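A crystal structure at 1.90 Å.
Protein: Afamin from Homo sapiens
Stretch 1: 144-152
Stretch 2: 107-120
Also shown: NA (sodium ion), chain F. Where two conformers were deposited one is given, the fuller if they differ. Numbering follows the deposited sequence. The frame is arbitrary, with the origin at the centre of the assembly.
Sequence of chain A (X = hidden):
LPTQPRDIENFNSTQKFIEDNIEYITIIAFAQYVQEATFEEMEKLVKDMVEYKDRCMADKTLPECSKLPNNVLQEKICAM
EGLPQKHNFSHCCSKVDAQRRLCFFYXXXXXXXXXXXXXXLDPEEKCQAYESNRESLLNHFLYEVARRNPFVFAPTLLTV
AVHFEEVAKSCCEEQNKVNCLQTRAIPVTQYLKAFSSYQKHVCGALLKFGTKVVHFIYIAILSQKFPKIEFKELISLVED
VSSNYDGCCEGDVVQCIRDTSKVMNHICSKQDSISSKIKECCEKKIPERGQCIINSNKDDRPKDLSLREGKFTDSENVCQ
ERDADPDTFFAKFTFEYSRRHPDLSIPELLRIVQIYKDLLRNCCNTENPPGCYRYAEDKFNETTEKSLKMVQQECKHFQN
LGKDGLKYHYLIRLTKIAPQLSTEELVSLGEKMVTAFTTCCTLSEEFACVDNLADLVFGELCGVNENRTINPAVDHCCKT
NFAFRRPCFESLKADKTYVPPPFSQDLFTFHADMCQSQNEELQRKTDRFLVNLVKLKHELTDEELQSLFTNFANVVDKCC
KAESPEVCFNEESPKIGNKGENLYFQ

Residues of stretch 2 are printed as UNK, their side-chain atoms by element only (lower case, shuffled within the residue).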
ATOM      1  N   GLU A 144      -6.853  11.846  13.564  1.00 27.18           N
ATOM      2  CA  GLU A 144      -7.493  12.085  12.285  1.00 27.49           C
ATOM      3  C   GLU A 144      -6.789  11.295  11.184  1.00 26.51           C
ATOM      4  O   GLU A 144      -7.465  10.705  10.291  1.00 26.30           O
ATOM      5  CB  GLU A 144      -7.575  13.589  11.948  1.00 29.54           C
ATOM      6  CG  GLU A 144      -8.448  14.458  12.901  1.00 31.42           C
ATOM      7  CD  GLU A 144      -9.951  14.194  12.883  1.00 34.53           C
ATOM      8  OE1 GLU A 144     -10.421  13.337  12.110  1.00 34.57           O
ATOM      9  OE2 GLU A 144     -10.687  14.873  13.669  1.00 37.14           O
ATOM     10  N   VAL A 145      -5.466  11.184  11.285  1.00 25.53           N
ATOM     11  CA  VAL A 145      -4.693  10.389  10.330  1.00 25.07           C
ATOM     12  C   VAL A 145      -4.952   8.884  10.469  1.00 24.25           C
ATOM     13  O   VAL A 145      -5.214   8.192   9.480  1.00 24.07           O
ATOM     14  CB  VAL A 145      -3.192  10.754  10.388  1.00 25.65           C
ATOM     15  CG1 VAL A 145      -2.415   9.905   9.401  1.00 25.76           C
ATOM     16  CG2 VAL A 145      -3.008  12.218   9.963  1.00 26.49           C
ATOM     17  N   ALA A 146      -4.934   8.368  11.697  1.00 23.90           N
ATOM     18  CA  ALA A 146      -5.052   6.932  11.927  1.00 23.51           C
ATOM     19  C   ALA A 146      -6.421   6.351  11.539  1.00 23.43           C
ATOM     20  O   ALA A 146      -6.497   5.308  10.920  1.00 23.17           O
ATOM     21  CB  ALA A 146      -4.748   6.608  13.365  1.00 23.56           C
ATOM     22  N   ARG A 147      -7.500   7.068  11.844  1.00 23.54           N
ATOM     23  CA  ARG A 147      -8.840   6.600  11.458  1.00 23.66           C
ATOM     24  C   ARG A 147      -9.028   6.571   9.958  1.00 23.69           C
ATOM     25  O   ARG A 147      -9.798   5.743   9.461  1.00 23.51           O
ATOM     26  CB  ARG A 147      -9.962   7.410  12.161  1.00 24.01           C
ATOM     27  CG  ARG A 147     -10.025   8.893  11.789  1.00 24.53           C
ATOM     28  CD  ARG A 147     -10.673   9.739  12.903  1.00 25.19           C
ATOM     29  NE  ARG A 147     -12.033   9.269  13.190  1.00 25.66           N
ATOM     30  CZ  ARG A 147     -13.154   9.949  13.007  1.00 26.24           C
ATOM     31  NH1 ARG A 147     -13.114  11.208  12.569  1.00 26.72           N
ATOM     32  NH2 ARG A 147     -14.323   9.369  13.256  1.00 26.28           N
ATOM     33  N   ARG A 148      -8.277   7.414   9.242  1.00 23.93           N
ATOM     34  CA  ARG A 148      -8.319   7.423   7.772  1.00 24.31           C
ATOM     35  C   ARG A 148      -7.301   6.487   7.121  1.00 23.97           C
ATOM     36  O   ARG A 148      -7.362   6.296   5.919  1.00 24.11           O
ATOM     37  CB  ARG A 148      -8.129   8.835   7.230  1.00 24.96           C
ATOM     38  CG  ARG A 148      -9.361   9.741   7.431  1.00 25.67           C
ATOM     39  CD  ARG A 148      -9.032  11.231   7.204  1.00 26.75           C
ATOM     40  NE  ARG A 148     -10.234  12.058   7.410  1.00 27.62           N
ATOM     41  CZ  ARG A 148     -10.687  12.460   8.580  1.00 27.95           C
ATOM     42  NH1 ARG A 148      -9.989  12.220   9.698  1.00 27.95           N
ATOM     43  NH2 ARG A 148     -11.856  13.103   8.656  1.00 28.46           N
ATOM     44  N   ASN A 149      -6.415   5.899   7.914  1.00 23.63           N
ATOM     45  CA  ASN A 149      -5.329   5.023   7.431  1.00 23.63           C
ATOM     46  C   ASN A 149      -5.261   3.812   8.376  1.00 23.43           C
ATOM     47  O   ASN A 149      -4.277   3.635   9.105  1.00 23.35           O
ATOM     48  CB  ASN A 149      -3.987   5.805   7.375  1.00 23.67           C
ATOM     49  CG  ASN A 149      -4.010   6.904   6.365  1.00 24.09           C
ATOM     50  OD1 ASN A 149      -3.765   6.647   5.209  1.00 24.64           O
ATOM     51  ND2 ASN A 149      -4.376   8.146   6.785  1.00 24.08           N
ATOM     52  N   PRO A 150      -6.315   2.988   8.390  1.00 23.11           N
ATOM     53  CA  PRO A 150      -6.448   2.008   9.462  1.00 22.97           C
ATOM     54  C   PRO A 150      -5.447   0.868   9.425  1.00 23.01           C
ATOM     55  O   PRO A 150      -5.359   0.167  10.421  1.00 22.60           O
ATOM     56  CB  PRO A 150      -7.839   1.394   9.207  1.00 23.06           C
ATOM     57  CG  PRO A 150      -8.145   1.687   7.777  1.00 23.24           C
ATOM     58  CD  PRO A 150      -7.478   2.987   7.496  1.00 23.30           C
ATOM     59  N   PHE A 151      -4.758   0.677   8.282  1.00 23.31           N
ATOM     60  CA  PHE A 151      -3.815  -0.431   8.148  1.00 23.84           C
ATOM     61  C   PHE A 151      -2.369   0.002   8.243  1.00 24.15           C
ATOM     62  O   PHE A 151      -1.510  -0.865   8.261  1.00 24.54           O
ATOM     63  CB  PHE A 151      -4.047  -1.172   6.856  1.00 24.46           C
ATOM     64  CG  PHE A 151      -5.409  -1.773   6.768  1.00 25.06           C
ATOM     65  CD1 PHE A 151      -5.731  -2.847   7.555  1.00 25.33           C
ATOM     66  CD2 PHE A 151      -6.370  -1.248   5.902  1.00 25.49           C
ATOM     67  CE1 PHE A 151      -6.978  -3.381   7.550  1.00 25.36           C
ATOM     68  CE2 PHE A 151      -7.625  -1.795   5.882  1.00 25.75           C
ATOM     69  CZ  PHE A 151      -7.919  -2.863   6.699  1.00 25.77           C
ATOM     70  N   VAL A 152      -2.084   1.305   8.271  1.00 23.97           N
ATOM     71  CA  VAL A 152      -0.691   1.777   8.294  1.00 24.04           C
ATOM     72  C   VAL A 152      -0.064   1.415   9.631  1.00 23.62           C
ATOM     73  O   VAL A 152      -0.679   1.567  10.683  1.00 23.29           O
ATOM     74  CB  VAL A 152      -0.573   3.278   8.038  1.00 24.76           C
ATOM     75  CG1 VAL A 152       0.886   3.759   7.976  1.00 24.87           C
ATOM     76  CG2 VAL A 152      -1.163   3.540   6.656  1.00 25.69           C
ATOM     77  N   UNK A 107     -13.175  -5.662  11.601  1.00 26.79           N
ATOM     78  CA  UNK A 107     -13.924  -4.432  11.797  1.00 27.41           C
ATOM     79  C   UNK A 107     -13.336  -3.212  11.078  1.00 26.74           C
ATOM     80  O   UNK A 107     -14.041  -2.218  10.874  1.00 26.85           O
ATOM     81  n   UNK A 107     -14.803  -2.023  14.349  1.00 26.98           N
ATOM     82  c   UNK A 107     -15.137  -3.112  13.641  1.00 27.94           C
ATOM     83  c   UNK A 107     -14.025  -4.132  13.302  1.00 27.79           C
ATOM     84  o   UNK A 107     -16.253  -3.338  13.282  1.00 29.03           O
ATOM     85  N   UNK A 108     -12.043  -3.248  10.712  1.00 26.07           N
ATOM     86  CA  UNK A 108     -11.424  -2.106  10.013  1.00 25.71           C
ATOM     87  C   UNK A 108     -12.054  -1.939   8.657  1.00 26.12           C
ATOM     88  O   UNK A 108     -12.327  -2.940   7.979  1.00 25.93           O
ATOM     89  c   UNK A 108      -7.070  -2.144  12.510  1.00 23.82           C
ATOM     90  c   UNK A 108      -7.742  -2.339  11.159  1.00 24.16           C
ATOM     91  c   UNK A 108      -9.903  -2.301   9.879  1.00 25.19           C
ATOM     92  c   UNK A 108      -9.249  -2.264  11.244  1.00 24.47           C
ATOM     93  n   UNK A 108      -5.634  -1.883  12.265  1.00 23.80           N
ATOM     94  N   UNK A 109     -12.287  -0.689   8.260  1.00 26.76           N
ATOM     95  CA  UNK A 109     -12.816  -0.365   6.921  1.00 28.28           C
ATOM     96  C   UNK A 109     -11.777   0.350   6.086  1.00 28.62           C
ATOM     97  O   UNK A 109     -11.301   1.443   6.482  1.00 27.19           O
ATOM     98  c   UNK A 109     -15.413   0.440   9.127  1.00 33.18           C
ATOM     99  c   UNK A 109     -16.303  -0.426  10.000  1.00 33.20           C
ATOM    100  c   UNK A 109     -14.038   0.559   7.050  1.00 29.67           C
ATOM    101  n   UNK A 109     -16.083   0.010  11.377  1.00 33.10           N
ATOM    102  c   UNK A 109     -15.233  -0.125   7.728  1.00 31.22           C
ATOM    103  N   UNK A 110     -11.439  -0.250   4.941  0.54 29.82           N
ATOM    104  CA  UNK A 110     -10.594   0.397   3.923  0.54 31.20           C
ATOM    105  C   UNK A 110     -11.230   1.649   3.348  0.54 31.62           C
ATOM    106  O   UNK A 110     -10.542   2.636   3.145  0.54 33.23           O
ATOM    107  o   UNK A 110     -11.437  -1.403   2.555  0.54 33.96           O
ATOM    108  c   UNK A 110     -10.296  -0.588   2.779  0.54 32.43           C
ATOM    109  N   UNK A 111     -12.549   1.623   3.144  1.00 31.06           N
ATOM    110  CA  UNK A 111     -13.271   2.745   2.488  1.00 32.02           C
ATOM    111  C   UNK A 111     -13.608   3.744   3.601  1.00 30.47           C
ATOM    112  O   UNK A 111     -14.499   3.500   4.392  1.00 30.76           O
ATOM    113  o   UNK A 111     -16.679   3.058   1.054  1.00 41.80           O
ATOM    114  c   UNK A 111     -15.536   3.365   1.378  1.00 36.50           C
ATOM    115  o   UNK A 111     -15.194   4.551   1.387  1.00 36.48           O
ATOM    116  c   UNK A 111     -14.538   2.231   1.748  1.00 33.64           C
ATOM    117  N   UNK A 112     -12.816   4.797   3.725  1.00 30.87           N
ATOM    118  CA  UNK A 112     -13.009   5.778   4.800  1.00 30.85           C
ATOM    119  C   UNK A 112     -13.870   6.973   4.334  1.00 31.41           C
ATOM    120  O   UNK A 112     -13.825   8.009   4.936  1.00 31.31           O
ATOM    121  c   UNK A 112     -11.067   4.937   6.106  1.00 30.35           C
ATOM    122  c   UNK A 112     -11.677   6.175   5.473  1.00 30.80           C
ATOM    123  c   UNK A 112     -10.657   6.811   4.510  1.00 31.03           C
ATOM    124  N   UNK A 113     -14.714   6.767   3.318  1.00 32.28           N
ATOM    125  CA  UNK A 113     -15.568   7.820   2.743  1.00 32.68           C
ATOM    126  C   UNK A 113     -16.710   8.173   3.660  1.00 33.12           C
ATOM    127  O   UNK A 113     -17.341   9.215   3.460  1.00 33.61           O
ATOM    128  N   UNK A 114     -17.000   7.323   4.652  1.00 31.73           N
ATOM    129  CA  UNK A 114     -17.927   7.685   5.742  1.00 32.23           C
ATOM    130  C   UNK A 114     -17.436   8.815   6.694  1.00 32.74           C
ATOM    131  O   UNK A 114     -18.235   9.312   7.523  1.00 34.91           O
ATOM    132  c   UNK A 114     -18.380   6.475   6.566  1.00 32.02           C
ATOM    133  c   UNK A 114     -17.279   5.799   7.334  1.00 30.97           C
ATOM    134  c   UNK A 114     -16.970   6.192   8.645  1.00 30.90           C
ATOM    135  c   UNK A 114     -15.187   4.623   8.766  1.00 29.63           C
ATOM    136  c   UNK A 114     -15.456   4.234   7.472  1.00 29.99           C
ATOM    137  c   UNK A 114     -15.937   5.613   9.354  1.00 29.85           C
ATOM    138  c   UNK A 114     -16.506   4.826   6.742  1.00 30.91           C
ATOM    139  N   UNK A 115     -16.152   9.176   6.625  1.00 31.37           N
ATOM    140  CA  UNK A 115     -15.590  10.262   7.422  1.00 31.59           C
ATOM    141  C   UNK A 115     -15.700  11.593   6.692  1.00 33.82           C
ATOM    142  O   UNK A 115     -15.629  11.621   5.460  1.00 34.45           O
ATOM    143  c   UNK A 115     -14.118   9.964   7.746  1.00 30.43           C
ATOM    144  c   UNK A 115     -14.757   8.922  10.025  1.00 30.74           C
ATOM    145  c   UNK A 115     -12.531   8.483   9.050  1.00 29.87           C
ATOM    146  c   UNK A 115     -13.980   8.762   8.735  1.00 30.17           C
ATOM    147  N   UNK A 116     -15.802  12.716   7.435  1.00 35.70           N
ATOM    148  CA  UNK A 116     -15.792  14.021   6.789  1.00 36.44           C
ATOM    149  C   UNK A 116     -14.469  14.319   6.095  1.00 38.16           C
ATOM    150  O   UNK A 116     -13.470  13.616   6.315  1.00 36.80           O
ATOM    151  c   UNK A 116     -15.708  12.831   8.901  1.00 35.29           C
ATOM    152  c   UNK A 116     -15.973  15.000   7.959  1.00 36.92           C
ATOM    153  c   UNK A 116     -15.431  14.301   9.122  1.00 36.57           C
ATOM    154  N   UNK A 117     -14.453  15.365   5.267  1.00 43.15           N
ATOM    155  CA  UNK A 117     -13.177  15.805   4.716  1.00 44.91           C
ATOM    156  C   UNK A 117     -12.209  16.114   5.880  1.00 42.71           C
ATOM    157  O   UNK A 117     -12.629  16.579   6.927  1.00 41.59           O
ATOM    158  c   UNK A 117     -15.017  17.159   3.874  1.00 47.52           C
ATOM    159  c   UNK A 117     -15.556  16.322   4.993  1.00 45.33           C
ATOM    160  c   UNK A 117     -13.529  17.092   3.943  1.00 45.27           C
ATOM    161  N   UNK A 118     -10.947  15.785   5.716  1.00 42.15           N
ATOM    162  CA  UNK A 118      -9.959  16.014   6.783  1.00 43.60           C
ATOM    163  C   UNK A 118     -10.081  17.424   7.382  1.00 44.84           C
ATOM    164  O   UNK A 118     -10.014  18.397   6.630  1.00 47.92           O
ATOM    165  c   UNK A 118      -6.055  14.111   8.427  1.00 42.77           C
ATOM    166  c   UNK A 118      -7.023  14.328   7.451  1.00 41.07           C
ATOM    167  c   UNK A 118      -5.599  15.167   9.212  1.00 41.63           C
ATOM    168  c   UNK A 118      -7.068  16.663   8.044  1.00 43.52           C
ATOM    169  c   UNK A 118      -8.558  15.828   6.203  1.00 42.61           C
ATOM    170  c   UNK A 118      -6.113  16.444   9.023  1.00 41.97           C
ATOM    171  c   UNK A 118      -7.525  15.602   7.237  1.00 42.82           C
ATOM    172  N   UNK A 119     -10.235  17.555   8.724  1.00 44.99           N
ATOM    173  CA  UNK A 119     -10.441  18.929   9.246  1.00 49.75           C
ATOM    174  C   UNK A 119      -9.164  19.797   9.207  1.00 56.49           C
ATOM    175  O   UNK A 119      -8.286  19.654  10.062  1.00 61.89           O
ATOM    176  c   UNK A 119     -10.912  18.710  10.696  1.00 45.86           C
ATOM    177  c   UNK A 119     -10.181  16.558   9.813  1.00 42.67           C
ATOM    178  c   UNK A 119     -10.344  17.389  11.073  1.00 44.33           C
ATOM    179  N   UNK A 120      -9.065  20.666   8.208  1.00 60.17           N
ATOM    180  CA  UNK A 120      -7.918  21.592   8.103  1.00 67.56           C
ATOM    181  C   UNK A 120      -8.112  22.811   9.020  1.00 59.89           C
ATOM    182  O   UNK A 120      -9.140  23.461   8.955  1.00 66.55           O
ATOM    183  c   UNK A 120      -7.709  22.114   6.662  1.00 71.87           C
ATOM    184  o   UNK A 120      -7.858  21.044   5.723  1.00 83.11           O
ATOM    185  c   UNK A 120      -6.310  22.740   6.515  1.00 76.07           C
TER
HETATM  186 NA    NA F 802     -17.213  11.754   3.493  1.00 45.69          NA
HETATM  187  O   HOH W   1     -11.558  12.184   5.018  1.00 44.57           O
HETATM  188  O   HOH W   2     -15.282  12.579   2.427  1.00 46.34           O

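Position 107 has two side-chain carbons, the second carrying one oxygen and one nitrogen. It does not reach stretch 1. This is Asn107, taking the amide over the acid because one end atom is nitrogen.

Position 108 has four carbons in a row ending in nitrogen. That nitrogen lies 2.8 Å from Pro150 O, and its CB packs 3.8 Å from Phe151 CZ. This is Lys108, and NZ donates a hydrogen bond to Pro150 O.

Position 109 has the same five-atom chain, but its CA-to-CB bond points away. Its backbone O meets Pro150 CG at 3.4 Å. This is Lys109.

Position 110 has one carbon, then one oxygen. Its CA lies 4.2 Å from Phe151 CE2, at the ring edge. This is Ser110.

Position 111 has two carbons, the second carrying two oxygens, and touches nothing on stretch 1. This is Asp111. One carboxylate oxygen, OD1, accepts a hydrogen bond from the backbone N of 113 at 3.0 Å.

Position 112 has one carbon carrying two more. It points toward stretch 1 and touches the backbone oxygens of Arg147 and Arg148. This is Val112; CG2 lies 3.6 Å from Arg148 O.

Position 113 has no side-chain atoms. This is Gly113. An ideal CB here would clash with Asp111 OD1, at 3.0 Å.

Position 114 has one carbon, then a six-carbon ring with no oxygen. It makes no contact with stretch 1. This is Phe114.

Position 115 has four carbons, forked at the second, and packs on Arg147 and Arg148. This is Leu115. CD1 lies 3.8 Å from Arg148 CG, and CD2 covers one face of the Arg147 guanidinium.

Positions 116 and 117 each have three carbons closing a ring onto the backbone N. The O of 116 accepts a hydrogen bond from Arg148 NH2 at 2.9 Å. These are Pro116 and Pro117.

Position 118 has one carbon, then a six-carbon ring that packs against Glu144, Val145 and Arg148. This is Phe118; CZ lies 3.7 Å from Glu144 CB.

Position 119 closes another three-carbon ring onto N. This is Pro119, with CG 3.6 Å from Glu144 OE2.

Position 120 has one carbon carrying an oxygen and a carbon. This is Thr120, poorly ordered and out of reach.

The contact centres on Arg148. Leu115 covers one guanidinium face; Phe118 and Pro119 cover the opposite one. Glu144 OE1 salt-bridges Arg148 NH1 at 2.7 Å, while water 1 links Arg148 NE to Pro116 O. Lys108 ties down the other end.

Stretch 2 107-120: NKKSDVGFLPPFPT
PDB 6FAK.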